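One contact in two related proteins. Structure 1 is DyP from Bjerkandera adusta, which probably acts as a heme-dependent peroxidase of the dye-decolorizing type, oxidising dyes and other substrates with hydrogen peroxide: PDB 3AFV (chain A, 1.40 Å), residues L85-F90 and Q360-N365. Structure 2 is Dye-decolorizing peroxidase from Irpex lacteus: PDB 7D8M (chain B, 2.00 Å), residues L86-F91 and Q366-N371. One frame, after least-squares fit of the local backbone (RMSD 0.49 Å); residues are numbered along the deposited sequences.

Structure 1 (3AFV).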
loop_
_atom_site.group_PDB
_atom_site.type_symbol
_atom_site.label_atom_id
_atom_site.label_comp_id
_atom_site.label_asym_id
_atom_site.label_seq_id
_atom_site.Cartn_x
_atom_site.Cartn_y
_atom_site.Cartn_z
ATOM N N LEU A 85 -11.914 7.514 -18.245
ATOM C CA LEU A 85 -10.900 8.145 -17.388
ATOM C C LEU A 85 -9.473 7.973 -17.900
ATOM O O LEU A 85 -8.542 8.574 -17.359
ATOM C CB LEU A 85 -11.001 7.637 -15.947
ATOM C CG LEU A 85 -12.129 8.256 -15.136
ATOM C CD1 LEU A 85 -12.328 7.445 -13.880
ATOM C CD2 LEU A 85 -11.835 9.727 -14.772
ATOM N N GLY A 86 -9.297 7.116 -18.912
ATOM C CA GLY A 86 -7.992 6.969 -19.562
ATOM C C GLY A 86 -7.055 5.914 -18.992
ATOM O O GLY A 86 -5.914 5.772 -19.462
ATOM N N ASP A 87 -7.515 5.175 -17.985
ATOM C CA ASP A 87 -6.700 4.126 -17.395
ATOM C C ASP A 87 -7.028 2.763 -18.004
ATOM O O ASP A 87 -8.195 2.404 -18.167
ATOM C CB ASP A 87 -6.900 4.069 -15.872
ATOM C CG ASP A 87 -5.936 3.112 -15.205
ATOM O OD1 ASP A 87 -4.783 3.509 -14.929
ATOM O OD2 ASP A 87 -6.319 1.949 -14.999
ATOM N N ALA A 88 -5.995 1.976 -18.289
ATOM C CA ALA A 88 -6.180 0.679 -18.945
ATOM C C ALA A 88 -6.820 -0.411 -18.080
ATOM O O ALA A 88 -7.494 -1.310 -18.611
ATOM C CB ALA A 88 -4.861 0.189 -19.515
ATOM N N GLN A 89 -6.593 -0.365 -16.767
ATOM C CA GLN A 89 -7.075 -1.416 -15.861
ATOM C C GLN A 89 -8.372 -1.085 -15.146
ATOM O O GLN A 89 -9.161 -1.982 -14.839
ATOM C CB GLN A 89 -6.012 -1.777 -14.821
ATOM C CG GLN A 89 -4.956 -2.725 -15.359
ATOM C CD GLN A 89 -3.951 -2.031 -16.239
ATOM O OE1 GLN A 89 -3.419 -0.976 -15.891
ATOM N NE2 GLN A 89 -3.662 -2.634 -17.383
ATOM N N PHE A 90 -8.587 0.191 -14.842
ATOM C CA PHE A 90 -9.743 0.612 -14.066
ATOM C C PHE A 90 -11.088 0.109 -14.618
ATOM O O PHE A 90 -11.927 -0.363 -13.845
ATOM C CB PHE A 90 -9.740 2.139 -13.921
ATOM C CG PHE A 90 -10.933 2.690 -13.196
ATOM C CD1 PHE A 90 -11.069 2.531 -11.816
ATOM C CD2 PHE A 90 -11.921 3.398 -13.891
ATOM C CE1 PHE A 90 -12.165 3.070 -11.136
ATOM C CE2 PHE A 90 -13.025 3.923 -13.215
ATOM C CZ PHE A 90 -13.145 3.757 -11.835
ATOM N N GLN A 360 -1.906 6.253 -7.293
ATOM C CA GLN A 360 -1.095 6.674 -8.434
ATOM C C GLN A 360 -2.052 7.162 -9.511
ATOM O O GLN A 360 -3.245 6.813 -9.501
ATOM C CB GLN A 360 -0.255 5.498 -8.967
ATOM C CG GLN A 360 -1.085 4.261 -9.364
ATOM C CD GLN A 360 -1.343 3.338 -8.184
ATOM O OE1 GLN A 360 -0.412 2.781 -7.623
ATOM N NE2 GLN A 360 -2.623 3.187 -7.787
ATOM N N SER A 361 -1.547 7.975 -10.438
ATOM C CA SER A 361 -2.379 8.455 -11.541
ATOM C C SER A 361 -2.588 7.375 -12.593
ATOM O O SER A 361 -3.627 7.364 -13.251
ATOM C CB SER A 361 -1.760 9.677 -12.197
ATOM O OG SER A 361 -0.490 9.332 -12.710
ATOM N N ILE A 362 -1.607 6.475 -12.737
ATOM C CA ILE A 362 -1.653 5.415 -13.740
ATOM C C ILE A 362 -1.449 4.085 -13.018
ATOM O O ILE A 362 -0.349 3.774 -12.575
ATOM C CB ILE A 362 -0.590 5.622 -14.836
ATOM C CG1 ILE A 362 -0.796 6.970 -15.557
ATOM C CG2 ILE A 362 -0.622 4.463 -15.826
ATOM C CD1 ILE A 362 0.405 7.435 -16.430
ATOM N N ILE A 363 -2.532 3.324 -12.870
ATOM C CA ILE A 363 -2.467 2.047 -12.143
ATOM C C ILE A 363 -1.319 1.172 -12.660
ATOM O O ILE A 363 -0.560 0.583 -11.881
ATOM C CB ILE A 363 -3.822 1.289 -12.207
ATOM C CG1 ILE A 363 -4.886 2.124 -11.491
ATOM C CG2 ILE A 363 -3.694 -0.088 -11.550
ATOM C CD1 ILE A 363 -6.287 1.547 -11.536
ATOM N N GLY A 364 -1.196 1.101 -13.982
ATOM C CA GLY A 364 -0.200 0.259 -14.613
ATOM C C GLY A 364 1.240 0.649 -14.373
ATOM O O GLY A 364 2.128 -0.146 -14.650
ATOM N N ASN A 365 1.467 1.871 -13.880
ATOM C CA ASN A 365 2.811 2.359 -13.591
ATOM C C ASN A 365 3.173 2.318 -12.113
ATOM O O ASN A 365 4.344 2.421 -11.764
ATOM C CB ASN A 365 2.957 3.804 -14.073
ATOM C CG ASN A 365 3.083 3.923 -15.578
ATOM O OD1 ASN A 365 3.215 2.924 -16.303
ATOM N ND2 ASN A 365 3.028 5.156 -16.065
HETATM O O HOH W 1 -3.015 1.708 -15.989
HETATM O O HOH W 2 -4.181 5.826 -16.177
#
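The carboxylate of Asp-87 lays one face against Ile-363, whose CD1 is 3.5 Å from Asp-87 OD2. Water 1 comes in over the other face and donates to OD1. Asp-87 CG stands anti to the backbone N (chi1 -173°), which carries the group across to segment 360-365. There Ile-363 N bonds Asp-87 OD1 at 3.1 Å on the syn side, 22° out of the carboxylate plane. Phe-90 N bonds Asp-87 OD2 at 2.9 Å through the anti lone pair, and Gln-89 N grips OD2 from above the plane. The aspartate thus accepts from the backbone N three residues on, tying its own turn while bonding the second segment. Water 2 donates to OD1 and, weakly, to Ser-361 O. Gln-89 bends at chi2 (77°), bringing OE1 to 2.7 Å from water 1, which also accepts from Gly-364 N; Gln-89 CB lies 4.4 Å from Ile-363 CG2. Phe-90 CB meets Ile-363 CD1 at 4.2 Å, its ring Phe-217. The contact joins the N-terminal dimeric alpha+beta barrel domain to the loop after strand 353-360.

Structure 2 (7D8M).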
loop_
_atom_site.group_PDB
_atom_site.type_symbol
_atom_site.label_atom_id
_atom_site.label_comp_id
_atom_site.label_asym_id
_atom_site.label_seq_id
_atom_site.Cartn_x
_atom_site.Cartn_y
_atom_site.Cartn_z
ATOM N N LEU B 86 -11.409 8.227 -18.113
ATOM C CA LEU B 86 -10.152 8.471 -17.416
ATOM C C LEU B 86 -8.943 7.943 -18.183
ATOM O O LEU B 86 -7.819 8.375 -17.903
ATOM C CB LEU B 86 -10.204 7.853 -16.012
ATOM C CG LEU B 86 -10.993 8.598 -14.922
ATOM C CD1 LEU B 86 -11.343 7.674 -13.761
ATOM C CD2 LEU B 86 -10.197 9.774 -14.416
ATOM N N GLN B 87 -9.150 7.031 -19.137
ATOM C CA GLN B 87 -8.085 6.459 -19.979
ATOM C C GLN B 87 -7.134 5.559 -19.195
ATOM O O GLN B 87 -5.964 5.419 -19.557
ATOM C CB GLN B 87 -7.287 7.540 -20.715
ATOM C CG GLN B 87 -8.102 8.351 -21.708
ATOM C CD GLN B 87 -7.260 9.367 -22.456
ATOM O OE1 GLN B 87 -7.640 10.530 -22.581
ATOM N NE2 GLN B 87 -6.112 8.931 -22.959
ATOM N N ASP B 88 -7.613 4.938 -18.123
ATOM C CA ASP B 88 -6.834 3.956 -17.376
ATOM C C ASP B 88 -7.380 2.583 -17.740
ATOM O O ASP B 88 -8.482 2.215 -17.324
ATOM C CB ASP B 88 -6.907 4.216 -15.871
ATOM C CG ASP B 88 -5.858 3.444 -15.091
ATOM O OD1 ASP B 88 -5.964 2.196 -15.030
ATOM O OD2 ASP B 88 -4.929 4.088 -14.541
ATOM N N THR B 89 -6.609 1.835 -18.534
ATOM C CA THR B 89 -7.089 0.568 -19.078
ATOM C C THR B 89 -7.269 -0.489 -17.986
ATOM O O THR B 89 -8.221 -1.280 -18.034
ATOM C CB THR B 89 -6.124 0.073 -20.170
ATOM O OG1 THR B 89 -4.838 -0.195 -19.601
ATOM C CG2 THR B 89 -5.949 1.124 -21.263
ATOM N N ALA B 90 -6.360 -0.536 -17.004
ATOM C CA ALA B 90 -6.559 -1.424 -15.859
ATOM C C ALA B 90 -7.834 -1.068 -15.104
ATOM O O ALA B 90 -8.656 -1.942 -14.801
ATOM C CB ALA B 90 -5.351 -1.369 -14.917
ATOM N N PHE B 91 -8.006 0.213 -14.772
ATOM C CA PHE B 91 -9.193 0.635 -14.031
ATOM C C PHE B 91 -10.464 0.208 -14.749
ATOM O O PHE B 91 -11.401 -0.309 -14.130
ATOM C CB PHE B 91 -9.198 2.150 -13.833
ATOM C CG PHE B 91 -10.490 2.676 -13.224
ATOM C CD1 PHE B 91 -10.785 2.440 -11.885
ATOM C CD2 PHE B 91 -11.409 3.385 -13.994
ATOM C CE1 PHE B 91 -11.976 2.911 -11.305
ATOM C CE2 PHE B 91 -12.613 3.855 -13.422
ATOM C CZ PHE B 91 -12.891 3.627 -12.082
ATOM N N GLN B 366 -2.002 6.072 -7.044
ATOM C CA GLN B 366 -1.191 6.506 -8.179
ATOM C C GLN B 366 -2.122 7.059 -9.248
ATOM O O GLN B 366 -3.295 6.684 -9.324
ATOM C CB GLN B 366 -0.350 5.360 -8.769
ATOM C CG GLN B 366 -1.189 4.177 -9.257
ATOM C CD GLN B 366 -1.483 3.162 -8.159
ATOM O OE1 GLN B 366 -0.613 2.388 -7.763
ATOM N NE2 GLN B 366 -2.719 3.159 -7.664
ATOM N N SER B 367 -1.572 7.928 -10.099
ATOM C CA SER B 367 -2.360 8.496 -11.186
ATOM C C SER B 367 -2.578 7.512 -12.327
ATOM O O SER B 367 -3.535 7.675 -13.093
ATOM C CB SER B 367 -1.691 9.767 -11.716
ATOM O OG SER B 367 -0.527 9.461 -12.484
ATOM N N VAL B 368 -1.719 6.505 -12.468
ATOM C CA VAL B 368 -1.848 5.491 -13.513
ATOM C C VAL B 368 -1.640 4.136 -12.857
ATOM O O VAL B 368 -0.529 3.826 -12.407
ATOM C CB VAL B 368 -0.852 5.704 -14.663
ATOM C CG1 VAL B 368 -1.007 4.612 -15.735
ATOM C CG2 VAL B 368 -1.035 7.086 -15.273
ATOM N N ILE B 369 -2.705 3.331 -12.791
ATOM C CA ILE B 369 -2.595 2.002 -12.192
ATOM C C ILE B 369 -1.461 1.217 -12.836
ATOM O O ILE B 369 -0.660 0.576 -12.147
ATOM C CB ILE B 369 -3.936 1.255 -12.304
ATOM C CG1 ILE B 369 -5.009 1.988 -11.498
ATOM C CG2 ILE B 369 -3.833 -0.171 -11.787
ATOM C CD1 ILE B 369 -6.340 1.266 -11.485
ATOM N N GLY B 370 -1.372 1.267 -14.168
ATOM C CA GLY B 370 -0.387 0.495 -14.897
ATOM C C GLY B 370 1.046 0.881 -14.600
ATOM O O GLY B 370 1.945 0.074 -14.840
ATOM N N ASN B 371 1.276 2.100 -14.089
ATOM C CA ASN B 371 2.613 2.584 -13.753
ATOM C C ASN B 371 2.980 2.402 -12.289
ATOM O O ASN B 371 4.168 2.448 -11.956
ATOM C CB ASN B 371 2.755 4.070 -14.090
ATOM C CG ASN B 371 2.770 4.336 -15.577
ATOM O OD1 ASN B 371 2.873 3.412 -16.394
ATOM N ND2 ASN B 371 2.661 5.609 -15.940
HETATM O O HOH W 3 -3.484 1.611 -16.045
HETATM O O HOH W 4 -4.389 6.431 -15.580
#
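Ile-369 lies against one face of the Asp-88 carboxylate, its CD1 3.7 Å from Asp-88 OD1, and water 3 comes in over the other face, donating to OD1. Because CG of Asp-88 is anti to the backbone N (chi1 -166°), the acid reaches across to segment 366-371. Ile-369 N bonds Asp-88 OD2 at 2.9 Å through the syn lone pair, and Phe-91 N bonds Asp-88 OD1 at 2.9 Å on the anti side, 24° out of the carboxylate plane. The aspartate thus accepts from the backbone N three residues on, tying its own turn while bonding the second segment. Water 4 donates both to OD2 and to Ser-367 O, linking the acid to that backbone carbonyl. Ala-90 brings only CB to the contact, packed 3.7 Å from Ile-369 CG2. Water 3 accepts from Gly-370 N at 2.8 Å, so it bridges that amide and the carboxylate. The CB of Phe-91 sits 3.8 Å from Ile-369 CD1, while the ring meets Phe-218.

How the two compare
The bonds from the aspartate to Ile-363(A) N / Ile-369(B) N and to Phe-90(A) N / Phe-91(B) N are kept: Ile-363(A) N to Asp-87(A) OD1 is 3.1 Å, Ile-369(B) N to Asp-88(B) OD2 2.9 Å. Waters 1 and 3 share one place, as do waters 2 and 4. Structure 2 lacks the side chain beyond CB: CG, CD, OE1 and NE2 of Gln-89(A) have no counterpart in Ala-90(B). The water between the acid and Gly-370(B) N therefore has no equivalent of Gln-89(A) OE1 to donate to, which may hold it less firmly. The contact of Gln-89(A) OE1 with Gly-364(A) N, 3.6 Å, is absent too. The two CB atoms stand 0.8 Å apart, and both pack on CG2 of the isoleucine, Ile-363(A) or Ile-369(B), which keeps its place, as does Phe-90(A) / Phe-91(B). At Ile-362(A) / Val-368(B) the branches overlie, CG1 with CG2 and CG2 with CG1, each 0.4 Å apart; CD1 of Ile-362(A) has no counterpart. Away from the contact, the CA atoms of Leu-85(A) and Leu-86(B) stand 0.8 Å apart and those of Ala-88(A) and Thr-89(B) 0.9 Å, with their CB atoms 1.4 Å apart after superposition; Thr-89(B) adds OG1 and CG2, and Gln-87(B) carries a side chain where Gly-86(A) has none, phi being positive in both.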